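Local coordinates for citrate synthase (Thermotoga maritima, PDB 2P2W), which probably catalyses the condensation of oxaloacetate with acetyl-CoA and water to give citrate and CoA in the tricarboxylic acid cycle, at residues A[160-165]-A[269-274]; A[166-171]-A[260-265]; A[233-238]-A[290-295]; A[243-248]-A[285-290]. One frame throughout, in Å; residues are numbered along the deposited sequence.

Interaction 1: residues A[160-165]-A[269-274]; sequences NEKIRL and EHFPDS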
# COMPACT_ATOMS: atom_id res chain seq x y z
N ASN A 160 -16.41 30.76 -4.68
CA ASN A 160 -16.00 31.43 -5.90
C ASN A 160 -16.32 30.60 -7.14
O ASN A 160 -16.43 29.38 -7.07
CB ASN A 160 -14.49 31.70 -5.82
CG ASN A 160 -13.96 32.43 -7.03
OD1 ASN A 160 -14.03 31.93 -8.15
ND2 ASN A 160 -13.43 33.63 -6.81
N GLU A 161 -16.48 31.28 -8.27
CA GLU A 161 -16.78 30.63 -9.54
C GLU A 161 -15.69 29.64 -9.96
O GLU A 161 -15.95 28.70 -10.71
CB GLU A 161 -16.96 31.69 -10.63
CG GLU A 161 -17.27 31.13 -12.01
CD GLU A 161 -17.13 32.17 -13.10
OE1 GLU A 161 -16.22 33.03 -13.00
OE2 GLU A 161 -17.93 32.14 -14.06
N LYS A 162 -14.48 29.88 -9.48
CA LYS A 162 -13.34 29.02 -9.80
C LYS A 162 -13.61 27.57 -9.39
O LYS A 162 -12.95 26.64 -9.87
CB LYS A 162 -12.09 29.53 -9.08
CG LYS A 162 -11.36 30.64 -9.85
CD LYS A 162 -10.75 31.68 -8.91
CE LYS A 162 -10.24 31.07 -7.62
NZ LYS A 162 -9.03 31.80 -7.12
N ILE A 163 -14.59 27.39 -8.51
CA ILE A 163 -14.96 26.07 -8.03
C ILE A 163 -15.28 25.12 -9.19
O ILE A 163 -14.93 23.94 -9.15
CB ILE A 163 -16.19 26.17 -7.09
CG1 ILE A 163 -15.76 26.84 -5.78
CG2 ILE A 163 -16.77 24.79 -6.82
CD1 ILE A 163 -16.91 27.17 -4.83
N ARG A 164 -15.94 25.64 -10.22
CA ARG A 164 -16.30 24.86 -11.41
C ARG A 164 -15.07 24.23 -12.07
O ARG A 164 -15.11 23.11 -12.57
CB ARG A 164 -17.01 25.79 -12.39
CG ARG A 164 -18.35 26.29 -11.86
CD ARG A 164 -19.17 27.00 -12.95
NE ARG A 164 -20.37 27.60 -12.38
CZ ARG A 164 -21.49 26.85 -12.34
NH1 ARG A 164 -21.46 25.61 -12.81
NH2 ARG A 164 -22.62 27.35 -11.83
N LEU A 165 -13.98 24.98 -12.11
CA LEU A 165 -12.75 24.51 -12.74
C LEU A 165 -12.17 23.36 -11.91
O LEU A 165 -11.71 22.35 -12.46
CB LEU A 165 -11.74 25.66 -12.84
CG LEU A 165 -12.27 26.95 -13.47
CD1 LEU A 165 -11.13 27.96 -13.59
CD2 LEU A 165 -12.89 26.66 -14.83
N GLU A 269 -8.13 29.54 -21.08
CA GLU A 269 -9.32 30.37 -20.97
C GLU A 269 -9.43 31.17 -19.68
O GLU A 269 -10.02 32.25 -19.67
CB GLU A 269 -10.57 29.50 -21.15
CG GLU A 269 -10.86 29.16 -22.60
CD GLU A 269 -11.93 28.09 -22.77
OE1 GLU A 269 -12.59 27.74 -21.77
OE2 GLU A 269 -12.10 27.60 -23.91
N HIS A 270 -8.85 30.66 -18.59
CA HIS A 270 -8.95 31.36 -17.31
C HIS A 270 -7.67 31.93 -16.70
O HIS A 270 -7.74 32.86 -15.90
CB HIS A 270 -9.64 30.47 -16.28
CG HIS A 270 -11.04 30.11 -16.64
ND1 HIS A 270 -11.36 29.10 -17.52
CD2 HIS A 270 -12.22 30.68 -16.28
CE1 HIS A 270 -12.67 29.04 -17.67
NE2 HIS A 270 -13.22 29.99 -16.93
N PHE A 271 -6.52 31.37 -17.06
CA PHE A 271 -5.24 31.85 -16.54
C PHE A 271 -4.18 31.91 -17.63
O PHE A 271 -3.07 31.41 -17.46
CB PHE A 271 -4.75 30.95 -15.40
CG PHE A 271 -5.70 30.85 -14.24
CD1 PHE A 271 -5.67 31.81 -13.22
CD2 PHE A 271 -6.64 29.83 -14.17
CE1 PHE A 271 -6.57 31.74 -12.15
CE2 PHE A 271 -7.54 29.75 -13.10
CZ PHE A 271 -7.50 30.70 -12.09
N PRO A 272 -4.49 32.57 -18.76
CA PRO A 272 -3.56 32.68 -19.89
C PRO A 272 -2.27 33.42 -19.58
O PRO A 272 -1.25 33.23 -20.25
CB PRO A 272 -4.36 33.45 -20.95
CG PRO A 272 -5.34 34.28 -20.15
CD PRO A 272 -5.62 33.50 -18.92
N ASP A 273 -2.31 34.27 -18.56
CA ASP A 273 -1.15 35.07 -18.19
C ASP A 273 -0.32 34.51 -17.05
O ASP A 273 0.62 35.15 -16.59
CB ASP A 273 -1.62 36.49 -17.89
CG ASP A 273 -2.35 37.11 -19.07
OD1 ASP A 273 -1.98 36.77 -20.22
OD2 ASP A 273 -3.27 37.91 -18.87
N SER A 274 -0.67 33.31 -16.60
CA SER A 274 0.08 32.66 -15.54
C SER A 274 1.48 32.34 -16.09
O SER A 274 1.61 31.68 -17.13
CB SER A 274 -0.61 31.37 -15.12
OG SER A 274 0.33 30.44 -14.60
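Leu165 meets His270 and Phe271 without hydrogen bonds, its methyls set against two rings. The main interaction is a CH-pi contact. Leu165 CD2 lies over one face of the imidazole, 3.9 Å from the centroid of the His270 ring and 17° off its normal. It sits off-centre, with Leu165 CD2 3.7 Å from His270 CE1. The second methyl works on the other end of the same ring, where Leu165 CD1 is 3.7 Å from His270 CG. CG of Leu165 stands anti to the carbonyl carbon (chi1 -51°), laying both methyls along one face of the imidazole. His270 ND1 is hydrogen-bonded to Val266 O one turn back, and this fixes the rotation of the ring.

The contact joins two helix ends of a mainly helical enzyme: the first turn of helix 163-173 and the last of helix 258-270. Asn160 OD1 caps the incoming turn at Lys162 N, though the modelled length is doubtfully short. On the other side, a type I turn runs from Phe271 to Ser274, whose OG caps Phe277 N at the start of the next helix.

Plain van der Waals packing completes the contact. Leu165 CD1 also touches Phe271 CE2 at 4.0 Å, coming obliquely to that ring. Lys162 CG lies at the ring edge, 4.5 Å from Phe271 CZ. An alanine in place of Leu165 would remove both methyls, and the covered face of His270 and Phe271 CE2 would probably lose their apolar partner. Glu309 touches Phe271 from helix 299-309, and Tyr152 touches Lys162 from helix 147-156.

Interaction 2: residues A[166-171]-A[260-265]; sequences LESAFI and AVFLKR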
# COMPACT_ATOMS: atom_id res chain seq x y z
N LEU A 166 -12.20 23.50 -10.59
CA LEU A 166 -11.69 22.47 -9.70
C LEU A 166 -12.53 21.20 -9.84
O LEU A 166 -12.00 20.09 -9.85
CB LEU A 166 -11.72 22.94 -8.24
CG LEU A 166 -11.31 21.91 -7.19
CD1 LEU A 166 -9.91 21.40 -7.49
CD2 LEU A 166 -11.36 22.52 -5.80
N GLU A 167 -13.85 21.36 -9.96
CA GLU A 167 -14.73 20.21 -10.10
C GLU A 167 -14.43 19.45 -11.40
O GLU A 167 -14.38 18.21 -11.40
CB GLU A 167 -16.20 20.67 -10.07
CG GLU A 167 -17.21 19.54 -10.18
CD GLU A 167 -18.40 19.75 -9.25
OE1 GLU A 167 -18.89 20.90 -9.15
OE2 GLU A 167 -18.86 18.77 -8.63
N SER A 168 -14.24 20.17 -12.50
CA SER A 168 -13.92 19.53 -13.77
C SER A 168 -12.61 18.74 -13.61
O SER A 168 -12.49 17.62 -14.10
CB SER A 168 -13.75 20.57 -14.89
OG SER A 168 -14.99 21.16 -15.24
N ALA A 169 -11.65 19.34 -12.91
CA ALA A 169 -10.36 18.68 -12.69
C ALA A 169 -10.52 17.38 -11.91
O ALA A 169 -9.92 16.36 -12.27
CB ALA A 169 -9.42 19.62 -11.93
N PHE A 170 -11.32 17.40 -10.85
CA PHE A 170 -11.54 16.18 -10.07
C PHE A 170 -12.13 15.08 -10.95
O PHE A 170 -11.66 13.94 -10.93
CB PHE A 170 -12.48 16.44 -8.90
CG PHE A 170 -11.84 17.14 -7.73
CD1 PHE A 170 -10.51 16.88 -7.38
CD2 PHE A 170 -12.58 18.01 -6.94
CE1 PHE A 170 -9.95 17.47 -6.25
CE2 PHE A 170 -12.03 18.60 -5.81
CZ PHE A 170 -10.71 18.33 -5.46
N ILE A 171 -13.15 15.43 -11.72
CA ILE A 171 -13.80 14.47 -12.60
C ILE A 171 -12.79 13.83 -13.55
O ILE A 171 -12.79 12.62 -13.75
CB ILE A 171 -14.94 15.15 -13.40
CG1 ILE A 171 -16.02 15.64 -12.44
CG2 ILE A 171 -15.52 14.17 -14.42
CD1 ILE A 171 -17.12 16.46 -13.10
N ALA A 260 -5.05 16.18 -20.08
CA ALA A 260 -4.09 17.28 -20.14
C ALA A 260 -4.60 18.33 -21.14
O ALA A 260 -4.51 19.53 -20.89
CB ALA A 260 -2.72 16.77 -20.58
N VAL A 261 -5.14 17.86 -22.26
CA VAL A 261 -5.68 18.76 -23.28
C VAL A 261 -6.82 19.59 -22.70
O VAL A 261 -6.88 20.80 -22.90
CB VAL A 261 -6.20 17.96 -24.50
CG1 VAL A 261 -6.89 18.90 -25.48
CG2 VAL A 261 -5.03 17.23 -25.17
N PHE A 262 -7.72 18.92 -21.98
CA PHE A 262 -8.86 19.60 -21.37
C PHE A 262 -8.37 20.68 -20.40
O PHE A 262 -8.79 21.83 -20.48
CB PHE A 262 -9.76 18.58 -20.64
CG PHE A 262 -11.06 19.16 -20.14
CD1 PHE A 262 -11.08 20.06 -19.08
CD2 PHE A 262 -12.26 18.80 -20.75
CE1 PHE A 262 -12.29 20.60 -18.63
CE2 PHE A 262 -13.47 19.33 -20.30
CZ PHE A 262 -13.49 20.23 -19.24
N LEU A 263 -7.48 20.30 -19.48
CA LEU A 263 -6.96 21.25 -18.51
C LEU A 263 -6.12 22.36 -19.15
O LEU A 263 -6.07 23.47 -18.63
CB LEU A 263 -6.14 20.53 -17.43
CG LEU A 263 -6.95 19.60 -16.52
CD1 LEU A 263 -6.04 18.94 -15.51
CD2 LEU A 263 -8.05 20.40 -15.81
N LYS A 264 -5.46 22.07 -20.26
CA LYS A 264 -4.68 23.11 -20.92
C LYS A 264 -5.65 24.19 -21.41
O LYS A 264 -5.36 25.38 -21.34
CB LYS A 264 -3.89 22.55 -22.11
CG LYS A 264 -2.95 23.58 -22.72
CD LYS A 264 -2.24 23.04 -23.96
CE LYS A 264 -1.30 24.10 -24.52
NZ LYS A 264 -0.66 23.63 -25.78
N ARG A 265 -6.81 23.76 -21.91
CA ARG A 265 -7.81 24.70 -22.40
C ARG A 265 -8.36 25.52 -21.24
O ARG A 265 -8.60 26.72 -21.37
CB ARG A 265 -8.95 23.96 -23.11
CG ARG A 265 -10.00 24.89 -23.69
CD ARG A 265 -11.02 24.16 -24.57
NE ARG A 265 -11.81 23.19 -23.82
CZ ARG A 265 -11.57 21.88 -23.79
NH1 ARG A 265 -10.56 21.37 -24.48
NH2 ARG A 265 -12.35 21.08 -23.08
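Ser168 OG is hydrogen-bonded to Ala37 O of helix 33-39. A second, weak bond goes to Arg164 O, one turn back in its own helix. The hydroxyl stands anti to the carbonyl carbon of Ser168 (chi1 -70°), beside the backbone N. The carbon of the same side chain serves the contact. Ser168 CB lies 4.0 Å from Phe262 CE1, approaching the phenyl ring at a slant.

Phe262 sends its ring out with CG anti to the backbone N (chi1 -172°). The ring also packs on Glu34 and Ala37 of helix 33-39, so it touches two helices at once. Arg265, one turn on, sets its NH2 over one face of the ring, 3.2 Å above the plane.

The second pair is wholly apolar. Ala169 CB meets Leu263 CD2 at 4.2 Å. Leu263 also touches Val299 and Ser303 of helix 299-309. No hydrogen bond runs between the two helices here. The small side chains of Ser168 and Ala169 let the backbones come close, with the CA atoms of Ala169 and Leu263 7.2 Å apart. The two larger residues, Phe262 and Leu263, reach across to them.

This is helix-on-helix packing in the all-alpha citrate synthase fold. By comparison with other family members, helix 163-173 probably belongs to the large domain and helix 258-270 to the small one, so the pair is likely to sit where the two domains meet.

Interaction 3: residues A[233-238]-A[290-295]; sequences EFVQKC and NKIKNI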
# COMPACT_ATOMS: atom_id res chain seq x y z
N GLU A 233 17.13 24.87 -24.05
CA GLU A 233 18.33 24.52 -23.30
C GLU A 233 18.07 23.52 -22.18
O GLU A 233 18.86 22.60 -21.95
CB GLU A 233 18.97 25.78 -22.71
CG GLU A 233 20.28 25.53 -21.99
CD GLU A 233 21.07 26.81 -21.76
OE1 GLU A 233 20.74 27.83 -22.41
OE2 GLU A 233 22.01 26.80 -20.94
N PHE A 234 16.96 23.70 -21.47
CA PHE A 234 16.60 22.81 -20.37
C PHE A 234 16.31 21.40 -20.88
O PHE A 234 16.78 20.42 -20.29
CB PHE A 234 15.38 23.34 -19.64
CG PHE A 234 14.90 22.44 -18.53
CD1 PHE A 234 15.58 22.40 -17.32
CD2 PHE A 234 13.79 21.62 -18.71
CE1 PHE A 234 15.15 21.55 -16.29
CE2 PHE A 234 13.35 20.77 -17.70
CZ PHE A 234 14.03 20.74 -16.49
N VAL A 235 15.54 21.31 -21.96
CA VAL A 235 15.19 20.01 -22.52
C VAL A 235 16.43 19.26 -23.01
O VAL A 235 16.60 18.08 -22.71
CB VAL A 235 14.19 20.16 -23.69
CG1 VAL A 235 13.96 18.81 -24.37
CG2 VAL A 235 12.86 20.70 -23.17
N GLN A 236 17.30 19.95 -23.74
CA GLN A 236 18.52 19.32 -24.24
C GLN A 236 19.38 18.82 -23.08
O GLN A 236 19.97 17.74 -23.17
CB GLN A 236 19.32 20.31 -25.10
CG GLN A 236 18.71 20.55 -26.47
CD GLN A 236 18.45 19.25 -27.22
OE1 GLN A 236 19.32 18.38 -27.29
NE2 GLN A 236 17.25 19.11 -27.78
N LYS A 237 19.44 19.60 -22.01
CA LYS A 237 20.20 19.24 -20.82
C LYS A 237 19.62 17.96 -20.21
O LYS A 237 20.36 17.07 -19.80
CB LYS A 237 20.13 20.37 -19.79
CG LYS A 237 20.63 19.98 -18.40
CD LYS A 237 20.18 21.00 -17.36
CE LYS A 237 21.17 21.11 -16.21
NZ LYS A 237 20.52 21.64 -14.97
N CYS A 238 18.29 17.88 -20.15
CA CYS A 238 17.62 16.71 -19.60
C CYS A 238 17.93 15.46 -20.41
O CYS A 238 18.14 14.38 -19.84
CB CYS A 238 16.11 16.95 -19.56
SG CYS A 238 15.56 17.95 -18.16
N ASN A 290 9.37 19.15 -31.88
CA ASN A 290 10.65 18.51 -32.21
C ASN A 290 10.58 16.99 -32.05
O ASN A 290 11.58 16.30 -32.21
CB ASN A 290 11.77 19.09 -31.34
CG ASN A 290 12.16 20.50 -31.75
OD1 ASN A 290 12.83 20.70 -32.76
ND2 ASN A 290 11.74 21.48 -30.96
N LYS A 291 9.39 16.49 -31.72
CA LYS A 291 9.16 15.06 -31.54
C LYS A 291 10.18 14.43 -30.59
O LYS A 291 10.62 13.30 -30.80
CB LYS A 291 9.20 14.33 -32.88
CG LYS A 291 8.07 14.70 -33.82
CD LYS A 291 8.05 13.83 -35.06
CE LYS A 291 6.86 14.16 -35.94
NZ LYS A 291 6.89 15.59 -36.35
N ILE A 292 10.54 15.17 -29.55
CA ILE A 292 11.51 14.69 -28.57
C ILE A 292 11.01 13.44 -27.85
O ILE A 292 10.03 13.49 -27.11
CB ILE A 292 11.82 15.78 -27.52
CG1 ILE A 292 12.29 17.06 -28.22
CG2 ILE A 292 12.87 15.29 -26.54
CD1 ILE A 292 13.60 16.90 -28.97
N LYS A 293 11.69 12.32 -28.08
CA LYS A 293 11.35 11.04 -27.47
C LYS A 293 9.92 10.59 -27.71
O LYS A 293 9.43 9.67 -27.07
CB LYS A 293 11.62 11.10 -25.96
CG LYS A 293 13.09 11.33 -25.61
CD LYS A 293 13.30 11.43 -24.10
CE LYS A 293 13.36 10.05 -23.44
NZ LYS A 293 13.16 10.15 -21.97
N ASN A 294 9.25 11.25 -28.66
CA ASN A 294 7.87 10.92 -28.98
C ASN A 294 6.99 10.95 -27.73
O ASN A 294 6.07 10.14 -27.60
CB ASN A 294 7.78 9.54 -29.64
CG ASN A 294 6.40 9.23 -30.19
OD1 ASN A 294 5.90 8.11 -30.08
ND2 ASN A 294 5.77 10.23 -30.80
N ILE A 295 7.28 11.86 -26.80
CA ILE A 295 6.47 11.96 -25.58
C ILE A 295 5.59 13.20 -25.62
O ILE A 295 5.89 14.18 -26.31
CB ILE A 295 7.34 12.01 -24.30
CG1 ILE A 295 8.25 13.24 -24.32
CG2 ILE A 295 8.15 10.72 -24.18
CD1 ILE A 295 9.12 13.39 -23.07
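Ile292 gives the most surface to this contact and meets both Val235 and Gln236 on helix 231-241. Its side chain sets out toward the helix. CG2 is the branch that reaches Val235: Ile292 CG2 lies 4.3 Å from Val235 CG1. CG1, with CD1 folded round by chi2 of -64°, carries the end methyl towards the glutamine. There Ile292 CD1 is 4.4 Å from Gln236 NE2, a loose contact on the solvent side, as Gln236 is exposed.

The loop owes its shape to the end of helix 275-289. Lys291 leaves the helix with positive phi (50°), and two bonds back into the last turn make a Schellman motif. Ile292 follows directly, so the reversal turns its side chain onto helix 231-241. The loop then stays compact, with Ile295 N bonded to Ile292 O at 3.2 Å.

Val235 is buried and contributes its CG1. Leu283 and Tyr286 of helix 275-289 pack on it as well, so the loop and the helix before it share one apolar patch. Gln236 has its polar partner there too: NE2 is hydrogen-bonded to Tyr286 OH. Ile292 also touches Leu239, one turn further along helix 231-241.

Interaction 4: residues A[243-248]-A[285-290]; sequences RKIMGF and EYIVSN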
# COMPACT_ATOMS: atom_id res chain seq x y z
N ARG A 243 17.63 12.88 -17.52
CA ARG A 243 16.77 13.32 -16.43
C ARG A 243 15.32 13.24 -16.89
O ARG A 243 14.99 13.67 -18.00
CB ARG A 243 17.10 14.76 -16.03
CG ARG A 243 16.16 15.35 -14.99
CD ARG A 243 16.54 16.79 -14.63
NE ARG A 243 15.48 17.46 -13.89
CZ ARG A 243 15.55 18.71 -13.43
NH1 ARG A 243 16.65 19.43 -13.64
NH2 ARG A 243 14.53 19.23 -12.77
N LYS A 244 14.46 12.68 -16.05
CA LYS A 244 13.05 12.54 -16.39
C LYS A 244 12.36 13.90 -16.39
O LYS A 244 12.41 14.63 -15.40
CB LYS A 244 12.37 11.61 -15.38
CG LYS A 244 10.86 11.79 -15.25
CD LYS A 244 10.10 11.19 -16.42
CE LYS A 244 8.61 11.09 -16.10
NZ LYS A 244 8.03 9.77 -16.48
N ILE A 245 11.73 14.24 -17.51
CA ILE A 245 11.01 15.51 -17.61
C ILE A 245 9.61 15.30 -17.01
O ILE A 245 8.78 14.60 -17.59
CB ILE A 245 10.88 15.97 -19.08
CG1 ILE A 245 12.27 16.18 -19.67
CG2 ILE A 245 10.07 17.26 -19.15
CD1 ILE A 245 12.27 16.54 -21.15
N MET A 246 9.37 15.90 -15.85
CA MET A 246 8.09 15.76 -15.16
C MET A 246 6.93 16.35 -15.96
O MET A 246 7.08 17.36 -16.62
CB MET A 246 8.18 16.45 -13.79
CG MET A 246 9.17 15.80 -12.83
SD MET A 246 8.57 14.21 -12.18
CE MET A 246 10.12 13.48 -11.59
N GLY A 247 5.77 15.70 -15.89
CA GLY A 247 4.62 16.19 -16.61
C GLY A 247 4.52 15.65 -18.03
O GLY A 247 3.56 15.95 -18.74
N PHE A 248 5.50 14.86 -18.44
CA PHE A 248 5.50 14.26 -19.77
C PHE A 248 5.69 12.76 -19.70
O PHE A 248 6.24 12.23 -18.73
CB PHE A 248 6.62 14.85 -20.64
CG PHE A 248 6.34 16.24 -21.13
CD1 PHE A 248 6.39 17.33 -20.26
CD2 PHE A 248 6.02 16.46 -22.47
CE1 PHE A 248 6.13 18.62 -20.72
CE2 PHE A 248 5.76 17.75 -22.94
CZ PHE A 248 5.81 18.83 -22.06
N GLU A 285 5.23 22.81 -26.52
CA GLU A 285 5.49 23.20 -27.90
C GLU A 285 6.83 22.69 -28.40
O GLU A 285 6.92 22.12 -29.49
CB GLU A 285 5.47 24.73 -28.06
CG GLU A 285 5.60 25.19 -29.51
CD GLU A 285 5.86 26.68 -29.64
OE1 GLU A 285 6.99 27.11 -29.34
OE2 GLU A 285 4.93 27.42 -30.04
N TYR A 286 7.87 22.88 -27.60
CA TYR A 286 9.20 22.44 -27.99
C TYR A 286 9.35 20.93 -28.09
O TYR A 286 9.90 20.41 -29.06
CB TYR A 286 10.25 23.00 -27.03
CG TYR A 286 11.65 22.57 -27.38
CD1 TYR A 286 12.43 23.31 -28.27
CD2 TYR A 286 12.19 21.38 -26.87
CE1 TYR A 286 13.69 22.88 -28.65
CE2 TYR A 286 13.45 20.94 -27.25
CZ TYR A 286 14.19 21.69 -28.15
OH TYR A 286 15.44 21.26 -28.54
N ILE A 287 8.85 20.23 -27.07
CA ILE A 287 8.96 18.78 -27.03
C ILE A 287 8.15 18.09 -28.12
O ILE A 287 8.64 17.17 -28.77
CB ILE A 287 8.56 18.24 -25.64
CG1 ILE A 287 9.64 18.63 -24.63
CG2 ILE A 287 8.36 16.73 -25.68
CD1 ILE A 287 9.35 18.21 -23.20
N VAL A 288 6.91 18.54 -28.33
CA VAL A 288 6.06 17.94 -29.35
C VAL A 288 6.47 18.33 -30.78
O VAL A 288 6.52 17.48 -31.66
CB VAL A 288 4.57 18.30 -29.11
CG1 VAL A 288 3.71 17.72 -30.22
CG2 VAL A 288 4.12 17.75 -27.76
N SER A 289 6.77 19.61 -31.01
CA SER A 289 7.16 20.05 -32.35
C SER A 289 8.47 19.41 -32.82
O SER A 289 8.65 19.14 -34.01
CB SER A 289 7.27 21.58 -32.43
OG SER A 289 8.37 22.07 -31.68
N ASN A 290 9.37 19.15 -31.88
CA ASN A 290 10.65 18.51 -32.21
C ASN A 290 10.58 16.99 -32.05
O ASN A 290 11.58 16.30 -32.21
CB ASN A 290 11.77 19.09 -31.34
CG ASN A 290 12.16 20.50 -31.75
OD1 ASN A 290 12.83 20.70 -32.76
ND2 ASN A 290 11.74 21.48 -30.96
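Ile287 pushes its end methyl against Phe248 and Ile245. Ile287 CD1 sits over one face of the phenyl ring in a CH-pi contact, 3.7 Å from the centroid of the Phe248 ring and 14° off the normal. Its closest ring atom is Phe248 CE2, 3.6 Å from Ile287 CD1. The other branch also touches the ring, with Ile287 CG2 3.9 Å from Phe248 CE2. Ile245 reaches the same methyl tip to tip, with 3.9 Å between Ile245 CD1 and Ile287 CD1. CG1 of Ile287 stands anti to the carbonyl carbon (chi1 -70°) and the chain beyond it is extended, which carries CD1 to both partners.

A type II turn from Ile245 to Phe248 brings these two residues together. Gly247 takes the positive phi of that turn (89°), and its backbone is hydrogen-bonded to Asn298. Ile295 and Pro297 also touch the Phe248 ring.

Behind Ile287, the end of its helix is tied down by side chains. Glu285 O accepts from Ser289 N and, at 2.6 Å, from Ser289 OG, on opposite faces of its carbonyl plane. Asn290 ND2 bonds to Tyr286 O at 2.9 Å. If Phe248 were an alanine, the ring would be gone and Ile287 CD1 would probably lose the flat surface it rests on, leaving a gap beside Ile245. The contact itself is purely apolar, so its fit depends on shape and burial rather than on directed bonds.

In the fold
Interactions 3 and 4 form one cluster, with centres 5 Å apart. They share Asn290, and Ile292 N lies 2.9 Å from Ile287 O, probably hydrogen-bonded. Val235 CG1 packs on Tyr286 CE2 at 3.6 Å. Interactions 1 and 2 lie along helices 163-173 and 258-270, with centres 11 Å apart. The two groups are separate: nearest atoms of interactions 2 and 4 are about 6 Å apart. Interactions 2 and 4 come nearest the predicted active site. The side chain of Phe248 is about 8 Å from that of His250 and about 7 Å from a bound citrate anion, probably from the crystallisation liquor. Leu263 is about 8 Å from Asp300, side chain to side chain.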